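Local coordinates for protein putative amidohydrolase/peptidase (Burkholderia cenocepacia, PDB 4WJB) that probably hydrolyses carbon-nitrogen bonds other than peptide bonds, as a zinc-dependent amidohydrolase of the peptidase M20 family, at residues A[194-199]-A[378-383]; A[207-212]-A[361-366]; A[225-230]-A[307-312]; A[229-234]-A[296-301]. All coordinates share one frame; numbering follows the deposited sequence.

The first segments follow the chain in the order of interactions 1, 2, 3 and 4, and the second segments come back in reverse, so the four contacts close concentric loops with interaction 4 innermost. This fits the M20 layout, in which a smaller dimerisation domain is inserted into the metal-binding catalytic domain. Interactions 1 and 2, with centres about 25 Å apart, hold catalytic-domain strands 198-204 and 362-367. Interactions 3 and 4, centres about 11 Å apart, share Tyr229, Glu230 and the part of strand 217-234 in the inserted domain. That long strand also pairs with strands 362-367 and 382-387, linking the two halves. The centres of interactions 1 and 4 lie about 36 Å apart.

Interaction 1. Residues A[194-199]-A[378-383]; sequences YPVHAA and RVAPTG
The carbonyl oxygen of Pro381 is gripped from two neighbouring residues: Ala199 N donates a hydrogen bond to Pro381 O over 2.7 Å, and Ala198 CA adds a C-H contact to the same oxygen at 3.2 Å. One step further on, Gly383 N reaches Ala199 O at 2.9 Å, with the CA of Thr382 also leaning on that carbonyl. These two bonds on either side of Thr382 are the parallel ladder that starts strands 198-204 and 382-387 side by side. The Ala199 methyl lies on the same face of the sheet as the Thr382 side chain. With OG1 of Thr382 anti to its carbonyl carbon (chi1 -54°), the hydroxyl turns back along its own chain and donates to Ala380 O at 2.8 Å, approaching from above that carbonyl plane. Before the strands begin, the chains meet by packing rather than by direct hydrogen bonds. Val196 CB and Ala380 CB touch at 3.7 Å, while the Pro381 ring lays its CG 3.3 Å from His197 O. A water accepts a hydrogen bond from Val196 N and probably bridges to Val379 O, though that second distance is doubtfully short. On its other side strand 198-204 bonds to Met92 of strand 91-96, carrying the chain on toward the zinc ligand His203; helix 372-376 packs on Ala199 and Thr382, and Cys347 of helix 345-357 on Ala198 and Pro381.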
loop_
_atom_site.group_PDB
_atom_site.type_symbol
_atom_site.label_atom_id
_atom_site.label_comp_id
_atom_site.label_asym_id
_atom_site.label_seq_id
_atom_site.Cartn_x
_atom_site.Cartn_y
_atom_site.Cartn_z
ATOM N N TYR A 194 -37.673 19.680 -22.885
ATOM C CA TYR A 194 -39.045 19.398 -23.314
ATOM C C TYR A 194 -39.597 18.190 -22.553
ATOM O O TYR A 194 -38.830 17.342 -22.108
ATOM C CB TYR A 194 -39.106 19.165 -24.831
ATOM C CG TYR A 194 -38.262 18.008 -25.301
ATOM C CD1 TYR A 194 -38.758 16.710 -25.293
ATOM C CD2 TYR A 194 -36.968 18.213 -25.758
ATOM C CE1 TYR A 194 -37.983 15.643 -25.718
ATOM C CE2 TYR A 194 -36.182 17.155 -26.182
ATOM C CZ TYR A 194 -36.694 15.874 -26.156
ATOM O OH TYR A 194 -35.921 14.825 -26.585
ATOM N N PRO A 195 -40.929 18.117 -22.389
ATOM C CA PRO A 195 -41.567 17.012 -21.658
ATOM C C PRO A 195 -41.316 15.639 -22.283
ATOM O O PRO A 195 -41.485 15.465 -23.495
ATOM C CB PRO A 195 -43.058 17.359 -21.727
ATOM C CG PRO A 195 -43.097 18.838 -21.935
ATOM C CD PRO A 195 -41.898 19.161 -22.771
ATOM N N VAL A 196 -40.915 14.679 -21.454
ATOM C CA VAL A 196 -40.780 13.285 -21.876
ATOM C C VAL A 196 -41.714 12.424 -21.033
ATOM O O VAL A 196 -41.688 12.501 -19.807
ATOM C CB VAL A 196 -39.324 12.785 -21.740
ATOM C CG1 VAL A 196 -39.235 11.281 -21.961
ATOM C CG2 VAL A 196 -38.420 13.517 -22.708
ATOM N N HIS A 197 -42.555 11.621 -21.684
ATOM C CA HIS A 197 -43.550 10.835 -20.961
ATOM C C HIS A 197 -42.894 9.776 -20.082
ATOM O O HIS A 197 -43.229 9.634 -18.906
ATOM C CB HIS A 197 -44.531 10.168 -21.934
ATOM C CG HIS A 197 -45.569 9.330 -21.255
ATOM N ND1 HIS A 197 -46.576 9.872 -20.484
ATOM C CD2 HIS A 197 -45.739 7.988 -21.207
ATOM C CE1 HIS A 197 -47.331 8.900 -20.003
ATOM N NE2 HIS A 197 -46.845 7.746 -20.426
ATOM N N ALA A 198 -41.959 9.034 -20.664
ATOM C CA ALA A 198 -41.210 8.022 -19.936
ATOM C C ALA A 198 -39.952 7.681 -20.711
ATOM O O ALA A 198 -39.883 7.897 -21.926
ATOM C CB ALA A 198 -42.056 6.771 -19.707
ATOM N N ALA A 199 -38.953 7.161 -20.005
ATOM C CA ALA A 199 -37.713 6.749 -20.642
ATOM C C ALA A 199 -37.295 5.374 -20.146
ATOM O O ALA A 199 -37.457 5.052 -18.972
ATOM C CB ALA A 199 -36.612 7.766 -20.390
ATOM N N ARG A 378 -33.674 12.493 -13.972
ATOM C CA ARG A 378 -33.927 13.825 -13.415
ATOM C C ARG A 378 -34.996 14.616 -14.167
ATOM O O ARG A 378 -35.611 15.521 -13.602
ATOM C CB ARG A 378 -32.643 14.658 -13.400
ATOM C CG ARG A 378 -31.536 14.107 -12.527
ATOM C CD ARG A 378 -30.404 15.111 -12.408
ATOM N NE ARG A 378 -29.235 14.516 -11.769
ATOM C CZ ARG A 378 -28.197 15.208 -11.317
ATOM N NH1 ARG A 378 -28.180 16.531 -11.418
ATOM N NH2 ARG A 378 -27.180 14.572 -10.756
ATOM N N VAL A 379 -35.204 14.299 -15.441
ATOM C CA VAL A 379 -36.100 15.107 -16.267
ATOM C C VAL A 379 -37.222 14.299 -16.913
ATOM O O VAL A 379 -37.965 14.820 -17.743
ATOM C CB VAL A 379 -35.328 15.847 -17.385
ATOM C CG1 VAL A 379 -34.341 16.847 -16.787
ATOM C CG2 VAL A 379 -34.613 14.854 -18.298
ATOM N N ALA A 380 -37.343 13.034 -16.525
ATOM C CA ALA A 380 -38.370 12.158 -17.078
ATOM C C ALA A 380 -38.546 10.936 -16.195
ATOM O O ALA A 380 -37.582 10.481 -15.583
ATOM C CB ALA A 380 -38.003 11.732 -18.486
ATOM N N PRO A 381 -39.775 10.400 -16.128
ATOM C CA PRO A 381 -39.947 9.107 -15.457
ATOM C C PRO A 381 -39.117 8.070 -16.194
ATOM O O PRO A 381 -39.343 7.841 -17.383
ATOM C CB PRO A 381 -41.450 8.825 -15.585
ATOM C CG PRO A 381 -42.078 10.167 -15.910
ATOM C CD PRO A 381 -41.039 10.905 -16.699
ATOM N N THR A 382 -38.149 7.470 -15.511
ATOM C CA THR A 382 -37.178 6.619 -16.186
ATOM C C THR A 382 -37.058 5.261 -15.499
ATOM O O THR A 382 -37.215 5.153 -14.280
ATOM C CB THR A 382 -35.797 7.318 -16.246
ATOM O OG1 THR A 382 -35.949 8.611 -16.851
ATOM C CG2 THR A 382 -34.792 6.508 -17.060
ATOM N N GLY A 383 -36.812 4.220 -16.292
ATOM C CA GLY A 383 -36.476 2.908 -15.767
ATOM C C GLY A 383 -35.382 2.248 -16.592
ATOM O O GLY A 383 -35.039 2.717 -17.683
HETATM O O HOH W 1 -40.264 15.227 -18.705
#

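Interaction 2. Residues A[207-212]-A[361-366]; sequences GAILER and SHMDIV
Ile209 and Leu210, in the first turn of a short helix, face Met363 and Ile365 on a strand with no hydrogen bond between the two backbones, the CA atoms of Leu210 and Met363 standing 7.9 Å apart and those of Ile209 and Ile365 8.2 Å. Four apolar side chains fill the interval. Met363 extends from the strand: its chain runs straight out to the sulfur and then bends (chi3 -73°), laying the CG and SD part beside one methyl of Leu210 and swinging the terminal methyl across to Ile209. Leu210 CD2 comes to 3.6 Å from Met363 CG, and Ile209 CG2 to 3.8 Å from Met363 CE. The Ile209 and Met363 side chains meet at about a right angle. Ile365 works with its tip alone. Its CG1 is anti to the backbone N (chi1 -167°) and its CD1 methyl projects between the two helix residues, 3.9 Å from Ile209 CG2 and 4.1 Å from Leu210 CG. This is helix-on-sheet packing in the catalytic domain: strand 362-367 runs parallel to strand 217-234, to which Met363 and Ile365 give their backbone bonds, while the alternate residue Asp364 points its CB away from the helix and forms a salt bridge with Arg352. Both carboxylate oxygens of Glu205 accept from the helix start, OE2 from Ile209 N and OE1 from Leu210 N. Phe386 of strand 382-387 packs against Leu210 and Ile365, and Phe247 of the second subunit packs on Ile209 and forms a cation-pi contact with Arg212.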
loop_
_atom_site.group_PDB
_atom_site.type_symbol
_atom_site.label_atom_id
_atom_site.label_comp_id
_atom_site.label_asym_id
_atom_site.label_seq_id
_atom_site.Cartn_x
_atom_site.Cartn_y
_atom_site.Cartn_z
ATOM N N GLY A 207 -22.035 -6.996 -14.555
ATOM C CA GLY A 207 -21.819 -7.672 -13.290
ATOM C C GLY A 207 -22.374 -9.076 -13.409
ATOM O O GLY A 207 -23.006 -9.407 -14.414
ATOM N N ALA A 208 -22.151 -9.893 -12.385
ATOM C CA ALA A 208 -22.458 -11.320 -12.444
ATOM C C ALA A 208 -23.680 -11.713 -11.614
ATOM O O ALA A 208 -23.922 -12.897 -11.386
ATOM C CB ALA A 208 -21.244 -12.126 -11.984
ATOM N N ILE A 209 -24.447 -10.730 -11.158
ATOM C CA ILE A 209 -25.584 -11.019 -10.286
ATOM C C ILE A 209 -26.681 -11.805 -11.013
ATOM O O ILE A 209 -27.170 -12.816 -10.506
ATOM C CB ILE A 209 -26.179 -9.724 -9.700
ATOM C CG1 ILE A 209 -25.172 -9.081 -8.739
ATOM C CG2 ILE A 209 -27.508 -10.003 -9.005
ATOM C CD1 ILE A 209 -25.651 -7.799 -8.099
ATOM N N LEU A 210 -27.053 -11.348 -12.203
ATOM C CA LEU A 210 -28.095 -12.020 -12.973
ATOM C C LEU A 210 -27.624 -13.397 -13.412
ATOM O O LEU A 210 -28.354 -14.383 -13.281
ATOM C CB LEU A 210 -28.506 -11.183 -14.190
ATOM C CG LEU A 210 -29.254 -9.887 -13.874
ATOM C CD1 LEU A 210 -29.649 -9.149 -15.154
ATOM C CD2 LEU A 210 -30.482 -10.182 -13.018
ATOM N N GLU A 211 -26.392 -13.462 -13.910
ATOM C CA GLU A 211 -25.844 -14.709 -14.427
ATOM C C GLU A 211 -25.777 -15.785 -13.353
ATOM O O GLU A 211 -26.144 -16.933 -13.593
ATOM C CB GLU A 211 -24.451 -14.482 -15.015
ATOM C CG GLU A 211 -23.863 -15.705 -15.693
ATOM C CD GLU A 211 -22.368 -15.583 -15.916
ATOM O OE1 GLU A 211 -21.705 -14.894 -15.111
ATOM O OE2 GLU A 211 -21.857 -16.175 -16.891
ATOM N N ARG A 212 -25.320 -15.412 -12.164
ATOM C CA ARG A 212 -25.146 -16.388 -11.093
ATOM C C ARG A 212 -26.472 -16.762 -10.439
ATOM O O ARG A 212 -26.613 -17.850 -9.890
ATOM C CB ARG A 212 -24.176 -15.858 -10.036
ATOM C CG ARG A 212 -22.758 -15.697 -10.539
ATOM C CD ARG A 212 -21.798 -15.420 -9.400
ATOM N NE ARG A 212 -20.444 -15.192 -9.886
ATOM C CZ ARG A 212 -19.381 -15.094 -9.095
ATOM N NH1 ARG A 212 -19.515 -15.217 -7.782
ATOM N NH2 ARG A 212 -18.181 -14.884 -9.618
ATOM N N SER A 361 -37.632 -15.280 -16.507
ATOM C CA SER A 361 -37.084 -15.215 -15.159
ATOM C C SER A 361 -36.568 -13.803 -14.910
ATOM O O SER A 361 -35.982 -13.184 -15.802
ATOM C CB SER A 361 -35.964 -16.240 -14.964
ATOM O OG SER A 361 -34.874 -15.972 -15.828
ATOM N N HIS A 362 -36.792 -13.291 -13.706
ATOM C CA HIS A 362 -36.433 -11.910 -13.404
ATOM C C HIS A 362 -36.179 -11.685 -11.919
ATOM O O HIS A 362 -36.600 -12.476 -11.077
ATOM C CB HIS A 362 -37.537 -10.967 -13.888
ATOM C CG HIS A 362 -38.854 -11.185 -13.209
ATOM N ND1 HIS A 362 -39.244 -10.477 -12.093
ATOM C CD2 HIS A 362 -39.863 -12.048 -13.479
ATOM C CE1 HIS A 362 -40.442 -10.884 -11.711
ATOM N NE2 HIS A 362 -40.839 -11.837 -12.535
ATOM N N MET A 363 -35.484 -10.598 -11.608
ATOM C CA MET A 363 -35.264 -10.187 -10.229
ATOM C C MET A 363 -34.978 -8.696 -10.173
ATOM O O MET A 363 -34.505 -8.119 -11.148
ATOM C CB MET A 363 -34.109 -10.973 -9.602
ATOM C CG MET A 363 -32.785 -10.799 -10.327
ATOM S SD MET A 363 -31.406 -11.650 -9.524
ATOM C CE MET A 363 -31.139 -10.625 -8.081
ATOM N N ASP A 364 -35.268 -8.077 -9.034
ATOM C CA ASP A 364 -34.894 -6.687 -8.809
ATOM C C ASP A 364 -33.378 -6.573 -8.664
ATOM O O ASP A 364 -32.721 -7.451 -8.097
ATOM C CB ASP A 364 -35.588 -6.127 -7.564
ATOM C CG ASP A 364 -37.068 -5.851 -7.784
ATOM O OD1 ASP A 364 -37.629 -6.293 -8.810
ATOM O OD2 ASP A 364 -37.673 -5.185 -6.918
ATOM N N ILE A 365 -32.818 -5.488 -9.174
ATOM C CA ILE A 365 -31.379 -5.307 -9.120
ATOM C C ILE A 365 -31.040 -3.820 -9.083
ATOM O O ILE A 365 -31.776 -2.990 -9.618
ATOM C CB ILE A 365 -30.690 -6.006 -10.324
ATOM C CG1 ILE A 365 -29.172 -6.096 -10.123
ATOM C CG2 ILE A 365 -31.045 -5.318 -11.642
ATOM C CD1 ILE A 365 -28.478 -6.953 -11.171
ATOM N N VAL A 366 -29.940 -3.482 -8.420
ATOM C CA VAL A 366 -29.474 -2.101 -8.365
ATOM C C VAL A 366 -28.295 -1.922 -9.318
ATOM O O VAL A 366 -27.372 -2.732 -9.317
ATOM C CB VAL A 366 -29.063 -1.703 -6.933
ATOM C CG1 VAL A 366 -28.456 -0.305 -6.906
ATOM C CG2 VAL A 366 -30.263 -1.789 -5.991
#

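Interaction 3. Residues A[225-230]-A[307-312]; sequences GQRWYE and VLDELD
In the M20 dimerisation domain, two helices lie on one side of a four-stranded antiparallel sheet, and here helix 305-326 rests on strand 217-234, its segment running nearly parallel to that of the strand (17°) with the axes 9.4 Å apart. Arg227 points toward the helix and grips Asp309 end-on. Its chain bends at chi2 (-101°), letting NH1 and NH2 both donate to Asp309 OD1, at 2.9 and 2.8 Å from that atom. The oxygen lies near the guanidinium plane, though the two flat groups are turned 51° against each other. Leu308 CB sits over the centre of one guanidinium face, and Leu308 CD1 settles on the backbone, 3.7 Å from Gly225 CA. NH2 has a second salt-bridge partner in Asp305, so two carboxylates probably pin the guanidinium. One helix turn on, Tyr229 OH donates to Asp312 OD1; the modelled 2.5 Å is very short and should be read with caution. Arg316 NE also holds that oxygen. Strand 217-234 is flanked by strands 289-302 and 329-342: Gln334 of the latter touches Arg227, Tyr229 and Asp312, while Phe300 of the former packs on Leu311 beneath the helix.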
loop_
_atom_site.group_PDB
_atom_site.type_symbol
_atom_site.label_atom_id
_atom_site.label_comp_id
_atom_site.label_asym_id
_atom_site.label_seq_id
_atom_site.Cartn_x
_atom_site.Cartn_y
_atom_site.Cartn_z
ATOM N N GLY A 225 -26.111 5.293 -4.659
ATOM C CA GLY A 225 -25.510 6.479 -4.078
ATOM C C GLY A 225 -24.072 6.142 -3.729
ATOM O O GLY A 225 -23.728 4.967 -3.610
ATOM N N GLN A 226 -23.232 7.159 -3.570
ATOM C CA GLN A 226 -21.820 6.952 -3.261
ATOM C C GLN A 226 -21.304 7.962 -2.246
ATOM O O GLN A 226 -21.657 9.140 -2.301
ATOM C CB GLN A 226 -20.960 7.047 -4.525
ATOM C CG GLN A 226 -21.331 6.094 -5.640
ATOM C CD GLN A 226 -20.449 6.264 -6.860
ATOM O OE1 GLN A 226 -19.234 6.428 -6.742
ATOM N NE2 GLN A 226 -21.057 6.227 -8.041
ATOM N N ARG A 227 -20.464 7.491 -1.329
ATOM C CA ARG A 227 -19.690 8.367 -0.452
ATOM C C ARG A 227 -18.225 7.925 -0.470
ATOM O O ARG A 227 -17.920 6.771 -0.162
ATOM C CB ARG A 227 -20.226 8.337 0.984
ATOM C CG ARG A 227 -21.735 8.459 1.112
ATOM C CD ARG A 227 -22.176 9.864 1.492
ATOM N NE ARG A 227 -23.634 9.974 1.492
ATOM C CZ ARG A 227 -24.395 10.007 2.582
ATOM N NH1 ARG A 227 -23.848 9.959 3.789
ATOM N NH2 ARG A 227 -25.712 10.105 2.462
ATOM N N TRP A 228 -17.323 8.832 -0.835
ATOM C CA TRP A 228 -15.896 8.514 -0.888
ATOM C C TRP A 228 -15.143 9.235 0.225
ATOM O O TRP A 228 -15.464 10.379 0.556
ATOM C CB TRP A 228 -15.286 8.900 -2.241
ATOM C CG TRP A 228 -15.826 8.159 -3.429
ATOM C CD1 TRP A 228 -16.975 7.424 -3.493
ATOM C CD2 TRP A 228 -15.230 8.088 -4.731
ATOM N NE1 TRP A 228 -17.132 6.904 -4.754
ATOM C CE2 TRP A 228 -16.077 7.294 -5.534
ATOM C CE3 TRP A 228 -14.062 8.615 -5.294
ATOM C CZ2 TRP A 228 -15.791 7.012 -6.868
ATOM C CZ3 TRP A 228 -13.780 8.335 -6.622
ATOM C CH2 TRP A 228 -14.645 7.541 -7.395
ATOM N N TYR A 229 -14.131 8.569 0.777
ATOM C CA TYR A 229 -13.343 9.125 1.870
ATOM C C TYR A 229 -11.846 8.939 1.649
ATOM O O TYR A 229 -11.414 8.019 0.952
ATOM C CB TYR A 229 -13.719 8.478 3.208
ATOM C CG TYR A 229 -15.186 8.537 3.561
ATOM C CD1 TYR A 229 -16.072 7.593 3.063
ATOM C CD2 TYR A 229 -15.681 9.522 4.407
ATOM C CE1 TYR A 229 -17.412 7.634 3.379
ATOM C CE2 TYR A 229 -17.026 9.571 4.735
ATOM C CZ TYR A 229 -17.883 8.620 4.216
ATOM O OH TYR A 229 -19.221 8.645 4.525
ATOM N N GLU A 230 -11.064 9.825 2.252
ATOM C CA GLU A 230 -9.629 9.630 2.380
ATOM C C GLU A 230 -9.286 9.622 3.860
ATOM O O GLU A 230 -9.751 10.479 4.614
ATOM C CB GLU A 230 -8.854 10.720 1.640
ATOM C CG GLU A 230 -8.954 10.607 0.129
ATOM C CD GLU A 230 -8.156 11.672 -0.587
ATOM O OE1 GLU A 230 -7.767 12.659 0.067
ATOM O OE2 GLU A 230 -7.920 11.520 -1.804
ATOM N N VAL A 307 -29.057 4.605 4.602
ATOM C CA VAL A 307 -28.036 3.593 4.864
ATOM C C VAL A 307 -26.632 4.181 4.704
ATOM O O VAL A 307 -25.744 3.915 5.513
ATOM C CB VAL A 307 -28.201 2.368 3.933
ATOM C CG1 VAL A 307 -26.974 1.465 3.996
ATOM C CG2 VAL A 307 -29.462 1.597 4.300
ATOM N N LEU A 308 -26.440 4.987 3.663
ATOM C CA LEU A 308 -25.169 5.675 3.462
ATOM C C LEU A 308 -24.841 6.571 4.654
ATOM O O LEU A 308 -23.681 6.685 5.052
ATOM C CB LEU A 308 -25.196 6.490 2.164
ATOM C CG LEU A 308 -25.098 5.671 0.873
ATOM C CD1 LEU A 308 -25.237 6.566 -0.350
ATOM C CD2 LEU A 308 -23.790 4.885 0.812
ATOM N N ASP A 309 -25.865 7.199 5.228
ATOM C CA ASP A 309 -25.674 8.003 6.431
ATOM C C ASP A 309 -25.212 7.133 7.591
ATOM O O ASP A 309 -24.335 7.526 8.362
ATOM C CB ASP A 309 -26.960 8.735 6.814
ATOM C CG ASP A 309 -27.231 9.936 5.934
ATOM O OD1 ASP A 309 -26.310 10.371 5.210
ATOM O OD2 ASP A 309 -28.369 10.449 5.969
ATOM N N GLU A 310 -25.801 5.948 7.712
ATOM C CA GLU A 310 -25.432 5.028 8.787
ATOM C C GLU A 310 -24.015 4.497 8.599
ATOM O O GLU A 310 -23.268 4.331 9.570
ATOM C CB GLU A 310 -26.427 3.870 8.868
ATOM C CG GLU A 310 -27.857 4.308 9.157
ATOM C CD GLU A 310 -28.779 3.142 9.461
ATOM O OE1 GLU A 310 -28.286 1.997 9.559
ATOM O OE2 GLU A 310 -29.997 3.372 9.612
ATOM N N LEU A 311 -23.649 4.222 7.350
ATOM C CA LEU A 311 -22.298 3.771 7.033
ATOM C C LEU A 311 -21.279 4.852 7.365
ATOM O O LEU A 311 -20.209 4.561 7.902
ATOM C CB LEU A 311 -22.190 3.383 5.562
ATOM C CG LEU A 311 -22.907 2.081 5.202
ATOM C CD1 LEU A 311 -23.019 1.931 3.698
ATOM C CD2 LEU A 311 -22.162 0.902 5.807
ATOM N N ASP A 312 -21.621 6.095 7.043
ATOM C CA ASP A 312 -20.762 7.228 7.348
ATOM C C ASP A 312 -20.517 7.322 8.848
ATOM O O ASP A 312 -19.376 7.424 9.302
ATOM C CB ASP A 312 -21.380 8.530 6.839
ATOM C CG ASP A 312 -20.573 9.749 7.244
ATOM O OD1 ASP A 312 -19.575 10.057 6.556
ATOM O OD2 ASP A 312 -20.932 10.392 8.252
#

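Interaction 4. Residues A[229-234]-A[296-301]; sequences YEVTLT and FTVEFR. With SO4 (sulfate ion), chain G.
The Phe296 ring lies flat against its cross-strand partner Val231, whose CB stands 3.9 Å from the ring centroid and only 20° off the normal. Phe296 chi1 of 65° puts CG between the backbone N and carbonyl carbon, which folds the ring over the neighbouring strand; Val231 CG1 meets its CZ at 3.5 Å and Leu233 CD1 approaches the ring edge. Beneath it the backbones form an antiparallel ladder in the dimerisation-domain sheet. Val231 N to Phe296 O measures 2.9 Å, with Phe296 N to Val231 O in return; Tyr229 and Val298 also bond reciprocally, Val298 N meeting Tyr229 O from above its carbonyl plane. Tyr229 CE1 touches Phe300 CD2 at 3.7 Å, the ring planes 70° apart. Arg301 holds Glu299 side-on, NE to OE2 and NH2 to OE1, and NH2 also binds sulfate O1 at 3.0 Å. His239 and Asn288 of the second subunit bind this ion, which probably comes from the crystallisation liquor. Glu230 and Thr297 point to the other face, met by the second subunit, whose Arg287 forms a salt bridge with Glu230. On the aromatic face helix 251-268 packs on Phe296 and Val298, and helix 305-326 on Tyr229 and Phe300, while strand 329-342 flanks strand 217-234.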
loop_
_atom_site.group_PDB
_atom_site.type_symbol
_atom_site.label_atom_id
_atom_site.label_comp_id
_atom_site.label_asym_id
_atom_site.label_seq_id
_atom_site.Cartn_x
_atom_site.Cartn_y
_atom_site.Cartn_z
ATOM N N TYR A 229 -14.131 8.569 0.777
ATOM C CA TYR A 229 -13.343 9.125 1.870
ATOM C C TYR A 229 -11.846 8.939 1.649
ATOM O O TYR A 229 -11.414 8.019 0.952
ATOM C CB TYR A 229 -13.719 8.478 3.208
ATOM C CG TYR A 229 -15.186 8.537 3.561
ATOM C CD1 TYR A 229 -16.072 7.593 3.063
ATOM C CD2 TYR A 229 -15.681 9.522 4.407
ATOM C CE1 TYR A 229 -17.412 7.634 3.379
ATOM C CE2 TYR A 229 -17.026 9.571 4.735
ATOM C CZ TYR A 229 -17.883 8.620 4.216
ATOM O OH TYR A 229 -19.221 8.645 4.525
ATOM N N GLU A 230 -11.064 9.825 2.252
ATOM C CA GLU A 230 -9.629 9.630 2.380
ATOM C C GLU A 230 -9.286 9.622 3.860
ATOM O O GLU A 230 -9.751 10.479 4.614
ATOM C CB GLU A 230 -8.854 10.720 1.640
ATOM C CG GLU A 230 -8.954 10.607 0.129
ATOM C CD GLU A 230 -8.156 11.672 -0.587
ATOM O OE1 GLU A 230 -7.767 12.659 0.067
ATOM O OE2 GLU A 230 -7.920 11.520 -1.804
ATOM N N VAL A 231 -8.494 8.638 4.274
ATOM C CA VAL A 231 -8.136 8.481 5.674
ATOM C C VAL A 231 -6.623 8.430 5.844
ATOM O O VAL A 231 -5.944 7.645 5.184
ATOM C CB VAL A 231 -8.742 7.205 6.285
ATOM C CG1 VAL A 231 -8.278 7.042 7.729
ATOM C CG2 VAL A 231 -10.262 7.241 6.208
ATOM N N THR A 232 -6.105 9.279 6.723
ATOM C CA THR A 232 -4.684 9.255 7.051
ATOM C C THR A 232 -4.474 8.908 8.516
ATOM O O THR A 232 -4.973 9.596 9.407
ATOM C CB THR A 232 -4.004 10.600 6.745
ATOM O OG1 THR A 232 -3.994 10.814 5.331
ATOM C CG2 THR A 232 -2.570 10.597 7.254
ATOM N N LEU A 233 -3.744 7.824 8.760
ATOM C CA LEU A 233 -3.367 7.441 10.114
ATOM C C LEU A 233 -1.916 7.814 10.375
ATOM O O LEU A 233 -1.039 7.531 9.560
ATOM C CB LEU A 233 -3.573 5.945 10.335
ATOM C CG LEU A 233 -5.023 5.470 10.366
ATOM C CD1 LEU A 233 -5.077 3.962 10.492
ATOM C CD2 LEU A 233 -5.759 6.138 11.513
ATOM N N THR A 234 -1.670 8.455 11.513
ATOM C CA THR A 234 -0.330 8.915 11.844
ATOM C C THR A 234 0.193 8.217 13.088
ATOM O O THR A 234 -0.405 8.303 14.161
ATOM C CB THR A 234 -0.293 10.432 12.062
ATOM O OG1 THR A 234 -0.705 11.097 10.863
ATOM C CG2 THR A 234 1.118 10.884 12.435
ATOM N N PHE A 296 -5.213 5.552 3.194
ATOM C CA PHE A 296 -6.077 4.638 2.455
ATOM C C PHE A 296 -7.431 5.262 2.150
ATOM O O PHE A 296 -7.862 6.207 2.814
ATOM C CB PHE A 296 -6.261 3.312 3.211
ATOM C CG PHE A 296 -6.981 3.446 4.526
ATOM C CD1 PHE A 296 -6.277 3.705 5.696
ATOM C CD2 PHE A 296 -8.360 3.289 4.597
ATOM C CE1 PHE A 296 -6.937 3.817 6.910
ATOM C CE2 PHE A 296 -9.026 3.404 5.807
ATOM C CZ PHE A 296 -8.314 3.668 6.964
ATOM N N THR A 297 -8.091 4.732 1.127
ATOM C CA THR A 297 -9.383 5.253 0.699
ATOM C C THR A 297 -10.523 4.362 1.161
ATOM O O THR A 297 -10.340 3.168 1.391
ATOM C CB THR A 297 -9.460 5.381 -0.828
ATOM O OG1 THR A 297 -9.275 4.090 -1.420
ATOM C CG2 THR A 297 -8.384 6.338 -1.345
ATOM N N VAL A 298 -11.703 4.955 1.303
ATOM C CA VAL A 298 -12.907 4.197 1.601
ATOM C C VAL A 298 -14.020 4.675 0.681
ATOM O O VAL A 298 -14.185 5.879 0.469
ATOM C CB VAL A 298 -13.353 4.356 3.072
ATOM C CG1 VAL A 298 -14.583 3.510 3.355
ATOM C CG2 VAL A 298 -12.231 3.976 4.023
ATOM N N GLU A 299 -14.779 3.744 0.120
ATOM C CA GLU A 299 -15.984 4.148 -0.598
ATOM C C GLU A 299 -17.159 3.259 -0.209
ATOM O O GLU A 299 -17.024 2.043 -0.062
ATOM C CB GLU A 299 -15.755 4.146 -2.121
ATOM C CG GLU A 299 -15.443 2.802 -2.746
ATOM C CD GLU A 299 -16.046 2.660 -4.141
ATOM O OE1 GLU A 299 -15.594 3.352 -5.078
ATOM O OE2 GLU A 299 -16.991 1.860 -4.291
ATOM N N PHE A 300 -18.300 3.901 0.017
ATOM C CA PHE A 300 -19.558 3.220 0.283
ATOM C C PHE A 300 -20.478 3.415 -0.910
ATOM O O PHE A 300 -20.533 4.510 -1.477
ATOM C CB PHE A 300 -20.236 3.768 1.544
ATOM C CG PHE A 300 -19.494 3.482 2.819
ATOM C CD1 PHE A 300 -18.995 2.215 3.079
ATOM C CD2 PHE A 300 -19.310 4.480 3.762
ATOM C CE1 PHE A 300 -18.322 1.948 4.258
ATOM C CE2 PHE A 300 -18.631 4.219 4.946
ATOM C CZ PHE A 300 -18.139 2.954 5.194
ATOM N N ARG A 301 -21.201 2.366 -1.293
ATOM C CA ARG A 301 -22.243 2.506 -2.314
ATOM C C ARG A 301 -23.501 1.759 -1.885
ATOM O O ARG A 301 -23.419 0.630 -1.396
ATOM C CB ARG A 301 -21.756 1.997 -3.675
ATOM C CG ARG A 301 -20.478 2.667 -4.154
ATOM C CD ARG A 301 -20.233 2.450 -5.638
ATOM N NE ARG A 301 -18.859 2.786 -5.991
ATOM C CZ ARG A 301 -18.459 3.110 -7.216
ATOM N NH1 ARG A 301 -19.331 3.144 -8.214
ATOM N NH2 ARG A 301 -17.186 3.407 -7.443
HETATM S S SO4 G . -17.358 4.514 -10.945
HETATM O O1 SO4 G . -16.281 3.775 -10.294
HETATM O O2 SO4 G . -17.957 5.448 -9.991
HETATM O O3 SO4 G . -16.826 5.266 -12.074
HETATM O O4 SO4 G . -18.376 3.584 -11.424
#